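Local coordinates for hypothetical protein (Nitrosomonas europaea, PDB 2IN3) that probably acts as a thiol-disulfide oxidoreductase of the DsbA family, in the FrnE-like group, and is a putative protein disulfide isomerase, at residues Y189-G194 / R202-T207; V103-P108 / T150-S155. All coordinates share one frame; numbering follows the deposited sequence.

Contact 1 of 2, residues Y189-G194 / R202-T207; sequences YLITTG and RQLLDT. With EDO (1,2-ethanediol), chain F.
I191, on the edge strand of a thioredoxin-fold sheet, packs against L204 and L205 of the last helix, an arrangement belonging to the beta-beta-alpha unit that closes this fold. Strand 187-192 runs antiparallel to 179-184, and helix 198-211 then folds back across the sheet. I191 lies in a classic beta bulge, where it and T192 both face L180; its side chain is the one aimed at the helix, its CA 6.5 Å from the CA of L204.

The touching is done mainly by one methyl. I191 CG2 sits 3.7 Å from L204 CB, where the two side chains lie alongside each other and point opposite ways, and 4.0 Å from L205 CD2, with L205 running roughly perpendicular to I191. With chi1 at -57°, CG2 is placed opposite the backbone N and CG1 beside it. A beta-branched residue suits this place because it offers a methyl directly at CB, close to the strand. L204 CD1 lies off the oxygen end of the I191 carbonyl, 3.6 Å from I191 O. L205 leaves its helix less directly toward the strand; its long side chain lets CD2 reach I191 while the residue also packs on I31 and Y35 of helix 19-35, and L205 is the buried one of the three. Nearby, the rings of Y189 and W208 form a T-shaped stack.

Past the strand the chain turns away. T192 OG1 donates to G194 O across 3.0 Å, tilted 21° from the carbonyl plane. An ethanediol, probably from the crystallisation liquor, donates a hydrogen bond from O2 to T193 O at 3.1 Å, and the same O2 shares a 3.2 Å hydrogen bond with T193 OG1.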
ATOM      1  N   TYR A 189      -3.374 -12.318 -13.932  1.00 47.22           N
ATOM      2  CA  TYR A 189      -3.254 -13.539 -13.163  1.00 46.30           C
ATOM      3  C   TYR A 189      -3.193 -13.177 -11.696  1.00 46.78           C
ATOM      4  O   TYR A 189      -2.321 -12.416 -11.277  1.00 45.22           O
ATOM      5  CB  TYR A 189      -1.968 -14.264 -13.543  1.00 45.82           C
ATOM      6  CG  TYR A 189      -1.838 -14.560 -15.007  1.00 45.13           C
ATOM      7  CD1 TYR A 189      -2.225 -15.799 -15.509  1.00 45.39           C
ATOM      8  CD2 TYR A 189      -1.308 -13.622 -15.892  1.00 43.46           C
ATOM      9  CE1 TYR A 189      -2.114 -16.086 -16.841  1.00 45.96           C
ATOM     10  CE2 TYR A 189      -1.184 -13.911 -17.240  1.00 45.26           C
ATOM     11  CZ  TYR A 189      -1.593 -15.149 -17.705  1.00 45.43           C
ATOM     12  OH  TYR A 189      -1.497 -15.479 -19.044  1.00 46.39           O
ATOM     13  N   LEU A 190      -4.113 -13.722 -10.915  1.00 47.73           N
ATOM     14  CA  LEU A 190      -4.116 -13.454  -9.489  1.00 49.44           C
ATOM     15  C   LEU A 190      -3.072 -14.336  -8.833  1.00 50.16           C
ATOM     16  O   LEU A 190      -3.122 -15.566  -8.978  1.00 51.19           O
ATOM     17  CB  LEU A 190      -5.513 -13.723  -8.916  1.00 49.71           C
ATOM     18  CG  LEU A 190      -5.784 -13.450  -7.441  1.00 50.33           C
ATOM     19  CD1 LEU A 190      -5.546 -11.982  -7.104  1.00 52.51           C
ATOM     20  CD2 LEU A 190      -7.215 -13.900  -7.108  1.00 50.51           C
ATOM     21  N   ILE A 191      -2.107 -13.723  -8.148  1.00 49.87           N
ATOM     22  CA  ILE A 191      -1.055 -14.478  -7.434  1.00 50.50           C
ATOM     23  C   ILE A 191      -1.474 -14.798  -5.995  1.00 50.74           C
ATOM     24  O   ILE A 191      -1.473 -15.969  -5.607  1.00 51.58           O
ATOM     25  CB  ILE A 191       0.333 -13.759  -7.473  1.00 50.19           C
ATOM     26  CG1 ILE A 191       0.796 -13.499  -8.912  1.00 50.22           C
ATOM     27  CG2 ILE A 191       1.420 -14.558  -6.719  1.00 51.62           C
ATOM     28  CD1 ILE A 191       1.054 -14.765  -9.766  1.00 52.80           C
ATOM     29  N   THR A 192      -1.865 -13.777  -5.223  1.00 50.15           N
ATOM     30  CA  THR A 192      -2.292 -13.966  -3.822  1.00 50.42           C
ATOM     31  C   THR A 192      -3.319 -12.911  -3.479  1.00 49.87           C
ATOM     32  O   THR A 192      -3.310 -11.833  -4.082  1.00 47.84           O
ATOM     33  CB  THR A 192      -1.073 -13.856  -2.792  1.00 51.09           C
ATOM     34  OG1 THR A 192      -1.524 -14.117  -1.454  1.00 55.66           O
ATOM     35  CG2 THR A 192      -0.462 -12.495  -2.782  1.00 50.48           C
ATOM     36  N   THR A 193      -4.200 -13.194  -2.522  1.00 49.38           N
ATOM     37  CA  THR A 193      -5.150 -12.158  -2.078  1.00 51.45           C
ATOM     38  C   THR A 193      -5.177 -11.956  -0.575  1.00 51.73           C
ATOM     39  O   THR A 193      -6.263 -11.901   0.023  1.00 55.02           O
ATOM     40  CB  THR A 193      -6.600 -12.453  -2.464  1.00 51.70           C
ATOM     41  OG1 THR A 193      -6.978 -13.695  -1.868  1.00 54.31           O
ATOM     42  CG2 THR A 193      -6.763 -12.520  -3.957  1.00 52.88           C
ATOM     43  N   GLY A 194      -4.006 -11.840   0.033  1.00 50.52           N
ATOM     44  CA  GLY A 194      -3.875 -11.760   1.477  1.00 48.80           C
ATOM     45  C   GLY A 194      -2.412 -11.953   1.790  1.00 48.03           C
ATOM     46  O   GLY A 194      -1.637 -12.339   0.907  1.00 46.41           O
ATOM     47  N   ARG A 202       7.394 -16.937  -3.370  1.00 42.74           N
ATOM     48  CA  ARG A 202       8.469 -17.415  -4.262  1.00 41.77           C
ATOM     49  C   ARG A 202       7.971 -18.565  -5.143  1.00 41.17           C
ATOM     50  O   ARG A 202       8.164 -18.553  -6.360  1.00 40.80           O
ATOM     51  CB  ARG A 202       9.674 -17.818  -3.452  1.00 41.67           C
ATOM     52  CG  ARG A 202      10.582 -16.618  -3.106  1.00 41.10           C
ATOM     53  CD  ARG A 202      11.521 -16.970  -1.996  1.00 43.33           C
ATOM     54  NE  ARG A 202      12.383 -15.840  -1.662  1.00 45.03           N
ATOM     55  CZ  ARG A 202      13.186 -15.827  -0.604  1.00 47.47           C
ATOM     56  NH1 ARG A 202      13.276 -16.895   0.176  1.00 45.23           N
ATOM     57  NH2 ARG A 202      13.929 -14.756  -0.348  1.00 48.75           N
ATOM     58  N   GLN A 203       7.319 -19.553  -4.525  0.50 40.57           N
ATOM     59  CA  GLN A 203       6.724 -20.666  -5.280  0.50 40.65           C
ATOM     60  C   GLN A 203       5.782 -20.159  -6.381  0.50 40.14           C
ATOM     61  O   GLN A 203       5.891 -20.564  -7.540  0.50 39.21           O
ATOM     62  CB  GLN A 203       5.968 -21.633  -4.344  0.50 40.82           C
ATOM     63  CG  GLN A 203       5.440 -22.912  -5.029  0.50 42.44           C
ATOM     64  CD  GLN A 203       4.000 -22.799  -5.526  0.50 43.76           C
ATOM     65  OE1 GLN A 203       3.080 -22.536  -4.747  0.50 46.03           O
ATOM     66  NE2 GLN A 203       3.798 -23.027  -6.824  0.50 44.42           N
ATOM     67  N   LEU A 204       4.847 -19.295  -5.990  1.00 39.79           N
ATOM     68  CA  LEU A 204       3.796 -18.816  -6.897  1.00 40.60           C
ATOM     69  C   LEU A 204       4.401 -18.026  -8.063  1.00 40.15           C
ATOM     70  O   LEU A 204       4.144 -18.324  -9.241  1.00 40.18           O
ATOM     71  CB  LEU A 204       2.784 -17.945  -6.123  1.00 40.88           C
ATOM     72  CG  LEU A 204       2.018 -18.761  -5.069  1.00 44.02           C
ATOM     73  CD1 LEU A 204       1.189 -17.855  -4.143  1.00 46.86           C
ATOM     74  CD2 LEU A 204       1.184 -19.822  -5.741  1.00 45.45           C
ATOM     75  N   LEU A 205       5.282 -17.096  -7.735  1.00 39.11           N
ATOM     76  CA  LEU A 205       5.974 -16.311  -8.774  1.00 39.06           C
ATOM     77  C   LEU A 205       6.851 -17.173  -9.666  1.00 39.02           C
ATOM     78  O   LEU A 205       6.837 -17.006 -10.886  1.00 37.69           O
ATOM     79  CB  LEU A 205       6.771 -15.156  -8.169  1.00 39.54           C
ATOM     80  CG  LEU A 205       5.878 -14.166  -7.409  1.00 42.52           C
ATOM     81  CD1 LEU A 205       6.765 -13.209  -6.576  1.00 44.68           C
ATOM     82  CD2 LEU A 205       4.938 -13.402  -8.350  1.00 46.46           C
ATOM     83  N   ASP A 206       7.604 -18.090  -9.055  1.00 38.63           N
ATOM     84  CA  ASP A 206       8.475 -18.979  -9.817  1.00 38.27           C
ATOM     85  C   ASP A 206       7.674 -19.768 -10.862  1.00 38.24           C
ATOM     86  O   ASP A 206       8.094 -19.902 -12.006  1.00 37.88           O
ATOM     87  CB  ASP A 206       9.207 -19.936  -8.875  1.00 38.22           C
ATOM     88  CG  ASP A 206      10.328 -19.253  -8.068  1.00 39.49           C
ATOM     89  OD1 ASP A 206      10.691 -18.088  -8.365  1.00 36.86           O
ATOM     90  OD2 ASP A 206      10.886 -19.921  -7.159  1.00 39.06           O
ATOM     91  N   THR A 207       6.531 -20.314 -10.437  1.00 38.42           N
ATOM     92  CA  THR A 207       5.670 -21.118 -11.318  1.00 38.48           C
ATOM     93  C   THR A 207       5.063 -20.256 -12.421  1.00 38.53           C
ATOM     94  O   THR A 207       5.031 -20.663 -13.593  1.00 37.77           O
ATOM     95  CB  THR A 207       4.568 -21.847 -10.476  1.00 39.38           C
ATOM     96  OG1 THR A 207       5.212 -22.767  -9.595  1.00 39.95           O
ATOM     97  CG2 THR A 207       3.592 -22.616 -11.366  1.00 40.39           C
TER
HETATM   98  C1  EDO F 219      -7.308 -15.485   3.435  1.00121.03           C
HETATM   99  O1  EDO F 219      -6.253 -14.651   3.942  1.00120.50           O
HETATM  100  C2  EDO F 219      -7.919 -14.832   2.185  1.00121.23           C
HETATM  101  O2  EDO F 219      -6.919 -14.710   1.150  1.00121.16           O

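Contact 2 of 2, residues V103-P108 / T150-S155; sequences VSLIEP and TPVFQS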
ATOM      1  N   VAL A 103       3.316  10.414  -5.959  1.00 45.10           N
ATOM      2  CA  VAL A 103       4.741  10.117  -6.049  1.00 45.40           C
ATOM      3  C   VAL A 103       5.027   9.264  -7.304  1.00 45.01           C
ATOM      4  O   VAL A 103       6.064   9.424  -7.957  1.00 44.83           O
ATOM      5  CB  VAL A 103       5.235   9.421  -4.757  1.00 45.48           C
ATOM      6  CG1 VAL A 103       6.663   8.864  -4.941  1.00 44.64           C
ATOM      7  CG2 VAL A 103       5.155  10.405  -3.560  1.00 46.14           C
ATOM      8  N   SER A 104       4.091   8.398  -7.671  1.00 45.08           N
ATOM      9  CA  SER A 104       4.231   7.627  -8.911  1.00 45.98           C
ATOM     10  C   SER A 104       4.340   8.522 -10.166  1.00 46.45           C
ATOM     11  O   SER A 104       4.982   8.119 -11.136  1.00 47.36           O
ATOM     12  CB  SER A 104       3.105   6.591  -9.075  1.00 46.79           C
ATOM     13  OG  SER A 104       1.922   7.200  -9.571  1.00 48.50           O
ATOM     14  N   LEU A 105       3.717   9.708 -10.139  1.00 45.28           N
ATOM     15  CA  LEU A 105       3.766  10.681 -11.239  1.00 45.56           C
ATOM     16  C   LEU A 105       5.048  11.525 -11.193  1.00 46.06           C
ATOM     17  O   LEU A 105       5.521  12.034 -12.230  1.00 46.67           O
ATOM     18  CB  LEU A 105       2.546  11.618 -11.153  1.00 45.62           C
ATOM     19  CG  LEU A 105       1.171  10.922 -11.168  1.00 45.43           C
ATOM     20  CD1 LEU A 105      -0.001  11.863 -10.991  1.00 46.17           C
ATOM     21  CD2 LEU A 105       1.024  10.143 -12.444  1.00 47.24           C
ATOM     22  N   ILE A 106       5.577  11.700  -9.991  1.00 46.64           N
ATOM     23  CA  ILE A 106       6.774  12.509  -9.775  1.00 48.35           C
ATOM     24  C   ILE A 106       8.075  11.699  -9.932  1.00 48.85           C
ATOM     25  O   ILE A 106       8.952  12.064 -10.733  1.00 48.74           O
ATOM     26  CB  ILE A 106       6.758  13.202  -8.374  1.00 48.02           C
ATOM     27  CG1 ILE A 106       5.506  14.078  -8.243  1.00 48.82           C
ATOM     28  CG2 ILE A 106       8.045  14.062  -8.188  1.00 47.35           C
ATOM     29  CD1 ILE A 106       5.273  14.600  -6.839  1.00 49.28           C
ATOM     30  N   GLU A 107       8.211  10.638  -9.140  1.00 49.18           N
ATOM     31  CA  GLU A 107       9.429   9.816  -9.140  1.00 50.40           C
ATOM     32  C   GLU A 107       9.026   8.369  -8.857  1.00 49.57           C
ATOM     33  O   GLU A 107       8.989   7.959  -7.697  1.00 50.03           O
ATOM     34  CB  GLU A 107      10.475  10.323  -8.114  1.00 49.50           C
ATOM     35  CG  GLU A 107      11.087  11.693  -8.424  1.00 53.06           C
ATOM     36  CD  GLU A 107      12.155  12.124  -7.429  1.00 54.58           C
ATOM     37  OE1 GLU A 107      13.352  12.069  -7.781  1.00 60.80           O
ATOM     38  OE2 GLU A 107      11.810  12.530  -6.300  1.00 59.19           O
ATOM     39  N   PRO A 108       8.710   7.589  -9.918  1.00 49.18           N
ATOM     40  CA  PRO A 108       8.280   6.193  -9.766  1.00 48.98           C
ATOM     41  C   PRO A 108       9.172   5.341  -8.851  1.00 48.78           C
ATOM     42  O   PRO A 108       8.672   4.462  -8.159  1.00 47.95           O
ATOM     43  CB  PRO A 108       8.340   5.664 -11.198  1.00 49.37           C
ATOM     44  CG  PRO A 108       8.074   6.835 -12.023  1.00 49.74           C
ATOM     45  CD  PRO A 108       8.752   7.986 -11.339  1.00 49.54           C
ATOM     46  N   THR A 150       3.022  18.897  -3.448  1.00 44.77           N
ATOM     47  CA  THR A 150       1.716  19.466  -3.083  1.00 45.68           C
ATOM     48  C   THR A 150       0.796  19.791  -4.288  1.00 45.66           C
ATOM     49  O   THR A 150      -0.380  19.407  -4.265  1.00 46.02           O
ATOM     50  CB  THR A 150       1.827  20.662  -2.113  1.00 46.14           C
ATOM     51  OG1 THR A 150       2.468  20.230  -0.909  1.00 45.32           O
ATOM     52  CG2 THR A 150       0.450  21.197  -1.749  1.00 47.14           C
ATOM     53  N   PRO A 151       1.307  20.480  -5.333  1.00 46.35           N
ATOM     54  CA  PRO A 151       0.435  20.692  -6.513  1.00 46.03           C
ATOM     55  C   PRO A 151      -0.125  19.372  -7.100  1.00 46.18           C
ATOM     56  O   PRO A 151      -1.322  19.319  -7.465  1.00 45.79           O
ATOM     57  CB  PRO A 151       1.363  21.376  -7.521  1.00 46.32           C
ATOM     58  CG  PRO A 151       2.378  22.090  -6.662  1.00 47.11           C
ATOM     59  CD  PRO A 151       2.623  21.120  -5.517  1.00 46.01           C
ATOM     60  N   VAL A 152       0.723  18.339  -7.181  1.00 44.56           N
ATOM     61  CA  VAL A 152       0.297  17.036  -7.702  1.00 44.63           C
ATOM     62  C   VAL A 152      -0.768  16.398  -6.803  1.00 44.58           C
ATOM     63  O   VAL A 152      -1.832  16.024  -7.295  1.00 44.92           O
ATOM     64  CB  VAL A 152       1.500  16.078  -8.001  1.00 44.85           C
ATOM     65  CG1 VAL A 152       1.019  14.678  -8.451  1.00 44.30           C
ATOM     66  CG2 VAL A 152       2.415  16.711  -9.081  1.00 44.07           C
ATOM     67  N   PHE A 153      -0.509  16.347  -5.489  1.00 43.68           N
ATOM     68  CA  PHE A 153      -1.482  15.823  -4.512  1.00 44.16           C
ATOM     69  C   PHE A 153      -2.877  16.495  -4.585  1.00 44.30           C
ATOM     70  O   PHE A 153      -3.929  15.837  -4.448  1.00 44.54           O
ATOM     71  CB  PHE A 153      -0.911  15.905  -3.082  1.00 43.22           C
ATOM     72  CG  PHE A 153      -1.870  15.436  -2.024  1.00 44.24           C
ATOM     73  CD1 PHE A 153      -1.987  14.074  -1.729  1.00 42.78           C
ATOM     74  CD2 PHE A 153      -2.665  16.346  -1.334  1.00 44.46           C
ATOM     75  CE1 PHE A 153      -2.874  13.633  -0.764  1.00 43.89           C
ATOM     76  CE2 PHE A 153      -3.562  15.917  -0.356  1.00 44.13           C
ATOM     77  CZ  PHE A 153      -3.668  14.560  -0.068  1.00 43.73           C
ATOM     78  N   GLN A 154      -2.882  17.802  -4.800  1.00 44.07           N
ATOM     79  CA  GLN A 154      -4.128  18.552  -4.842  1.00 44.95           C
ATOM     80  C   GLN A 154      -4.836  18.516  -6.203  1.00 45.29           C
ATOM     81  O   GLN A 154      -5.987  18.984  -6.317  1.00 46.45           O
ATOM     82  CB  GLN A 154      -3.876  20.000  -4.383  1.00 44.31           C
ATOM     83  CG  GLN A 154      -3.391  20.032  -2.909  1.00 44.24           C
ATOM     84  CD  GLN A 154      -3.124  21.428  -2.400  1.00 45.58           C
ATOM     85  OE1 GLN A 154      -2.827  22.330  -3.174  1.00 47.97           O
ATOM     86  NE2 GLN A 154      -3.199  21.605  -1.083  1.00 46.79           N
ATOM     87  N   SER A 155      -4.163  17.986  -7.229  1.00 44.99           N
ATOM     88  CA  SER A 155      -4.665  18.076  -8.614  1.00 44.55           C
ATOM     89  C   SER A 155      -5.842  17.135  -8.846  1.00 43.89           C
ATOM     90  O   SER A 155      -5.895  16.059  -8.247  1.00 43.32           O
ATOM     91  CB  SER A 155      -3.566  17.742  -9.636  1.00 44.28           C
ATOM     92  OG  SER A 155      -3.165  16.387  -9.542  1.00 45.40           O
TER
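V152 makes this helix-helix contact, setting one methyl against L105 and the other against I106. With its chi1 at 176°, CG1 stands opposite the backbone N and meets L105 CD1 at 3.9 Å, the two side chains crossing obliquely. CG2 lies beside the backbone N and meets I106 CG1 at 4.1 Å, here with the side chains passing in opposite directions. A short branched valine suits this place: both methyls lie near its own helix, while the longer leucine and isoleucine span the gap from the other, the nearest CA atoms, of L105 and V152, being 8.1 Å apart.

Neighbours make the I106 side the better backed: I106 also packs on I144, V152 touches S102, and F153 turns its ring away from this seam toward L132 and L135, with R98 in a cation-pi contact. On the looser side L105 meets the opposing segment through one methyl. L105, I106 and V152 are all only partly buried, so the contact lies at the surface.

Both helices end close by. E107 is the first residue to leave helical geometry after helix 94-106, its N bonded to V103 O at 2.7 Å. At the end of helix 146-154, V152 O accepts two bonds from S155: one from its backbone N, and a short one of 2.6 Å from OG, which lies in the carbonyl plane on a lone pair. S155 OG also accepts from A158 N. This makes S155 the N-cap of helix 156-171, where helix 146-154 gives way to it in the helical region that DsbA-type proteins add to the thioredoxin fold.

Overall arrangement
Contact 1 joins strand and helix in the thioredoxin part of the chain, whereas contact 2 joins two helices of the helical region between strands 40-45 and 179-184, most of which is the DsbA-type insertion. They lie on opposite sides of the chain's centre, about 17 and 16 Å from it, with their own centres 30 Å apart and nearest atoms about 18 Å apart. A C-x-x-C pattern at the start of helix 19-35, consistent with a thioredoxin-type redox site, belongs to neither. Contact 1 is linked to that helix through I31 and Y35 near its far end. Both are therefore structural packing, one at the sheet edge and one at the helical periphery.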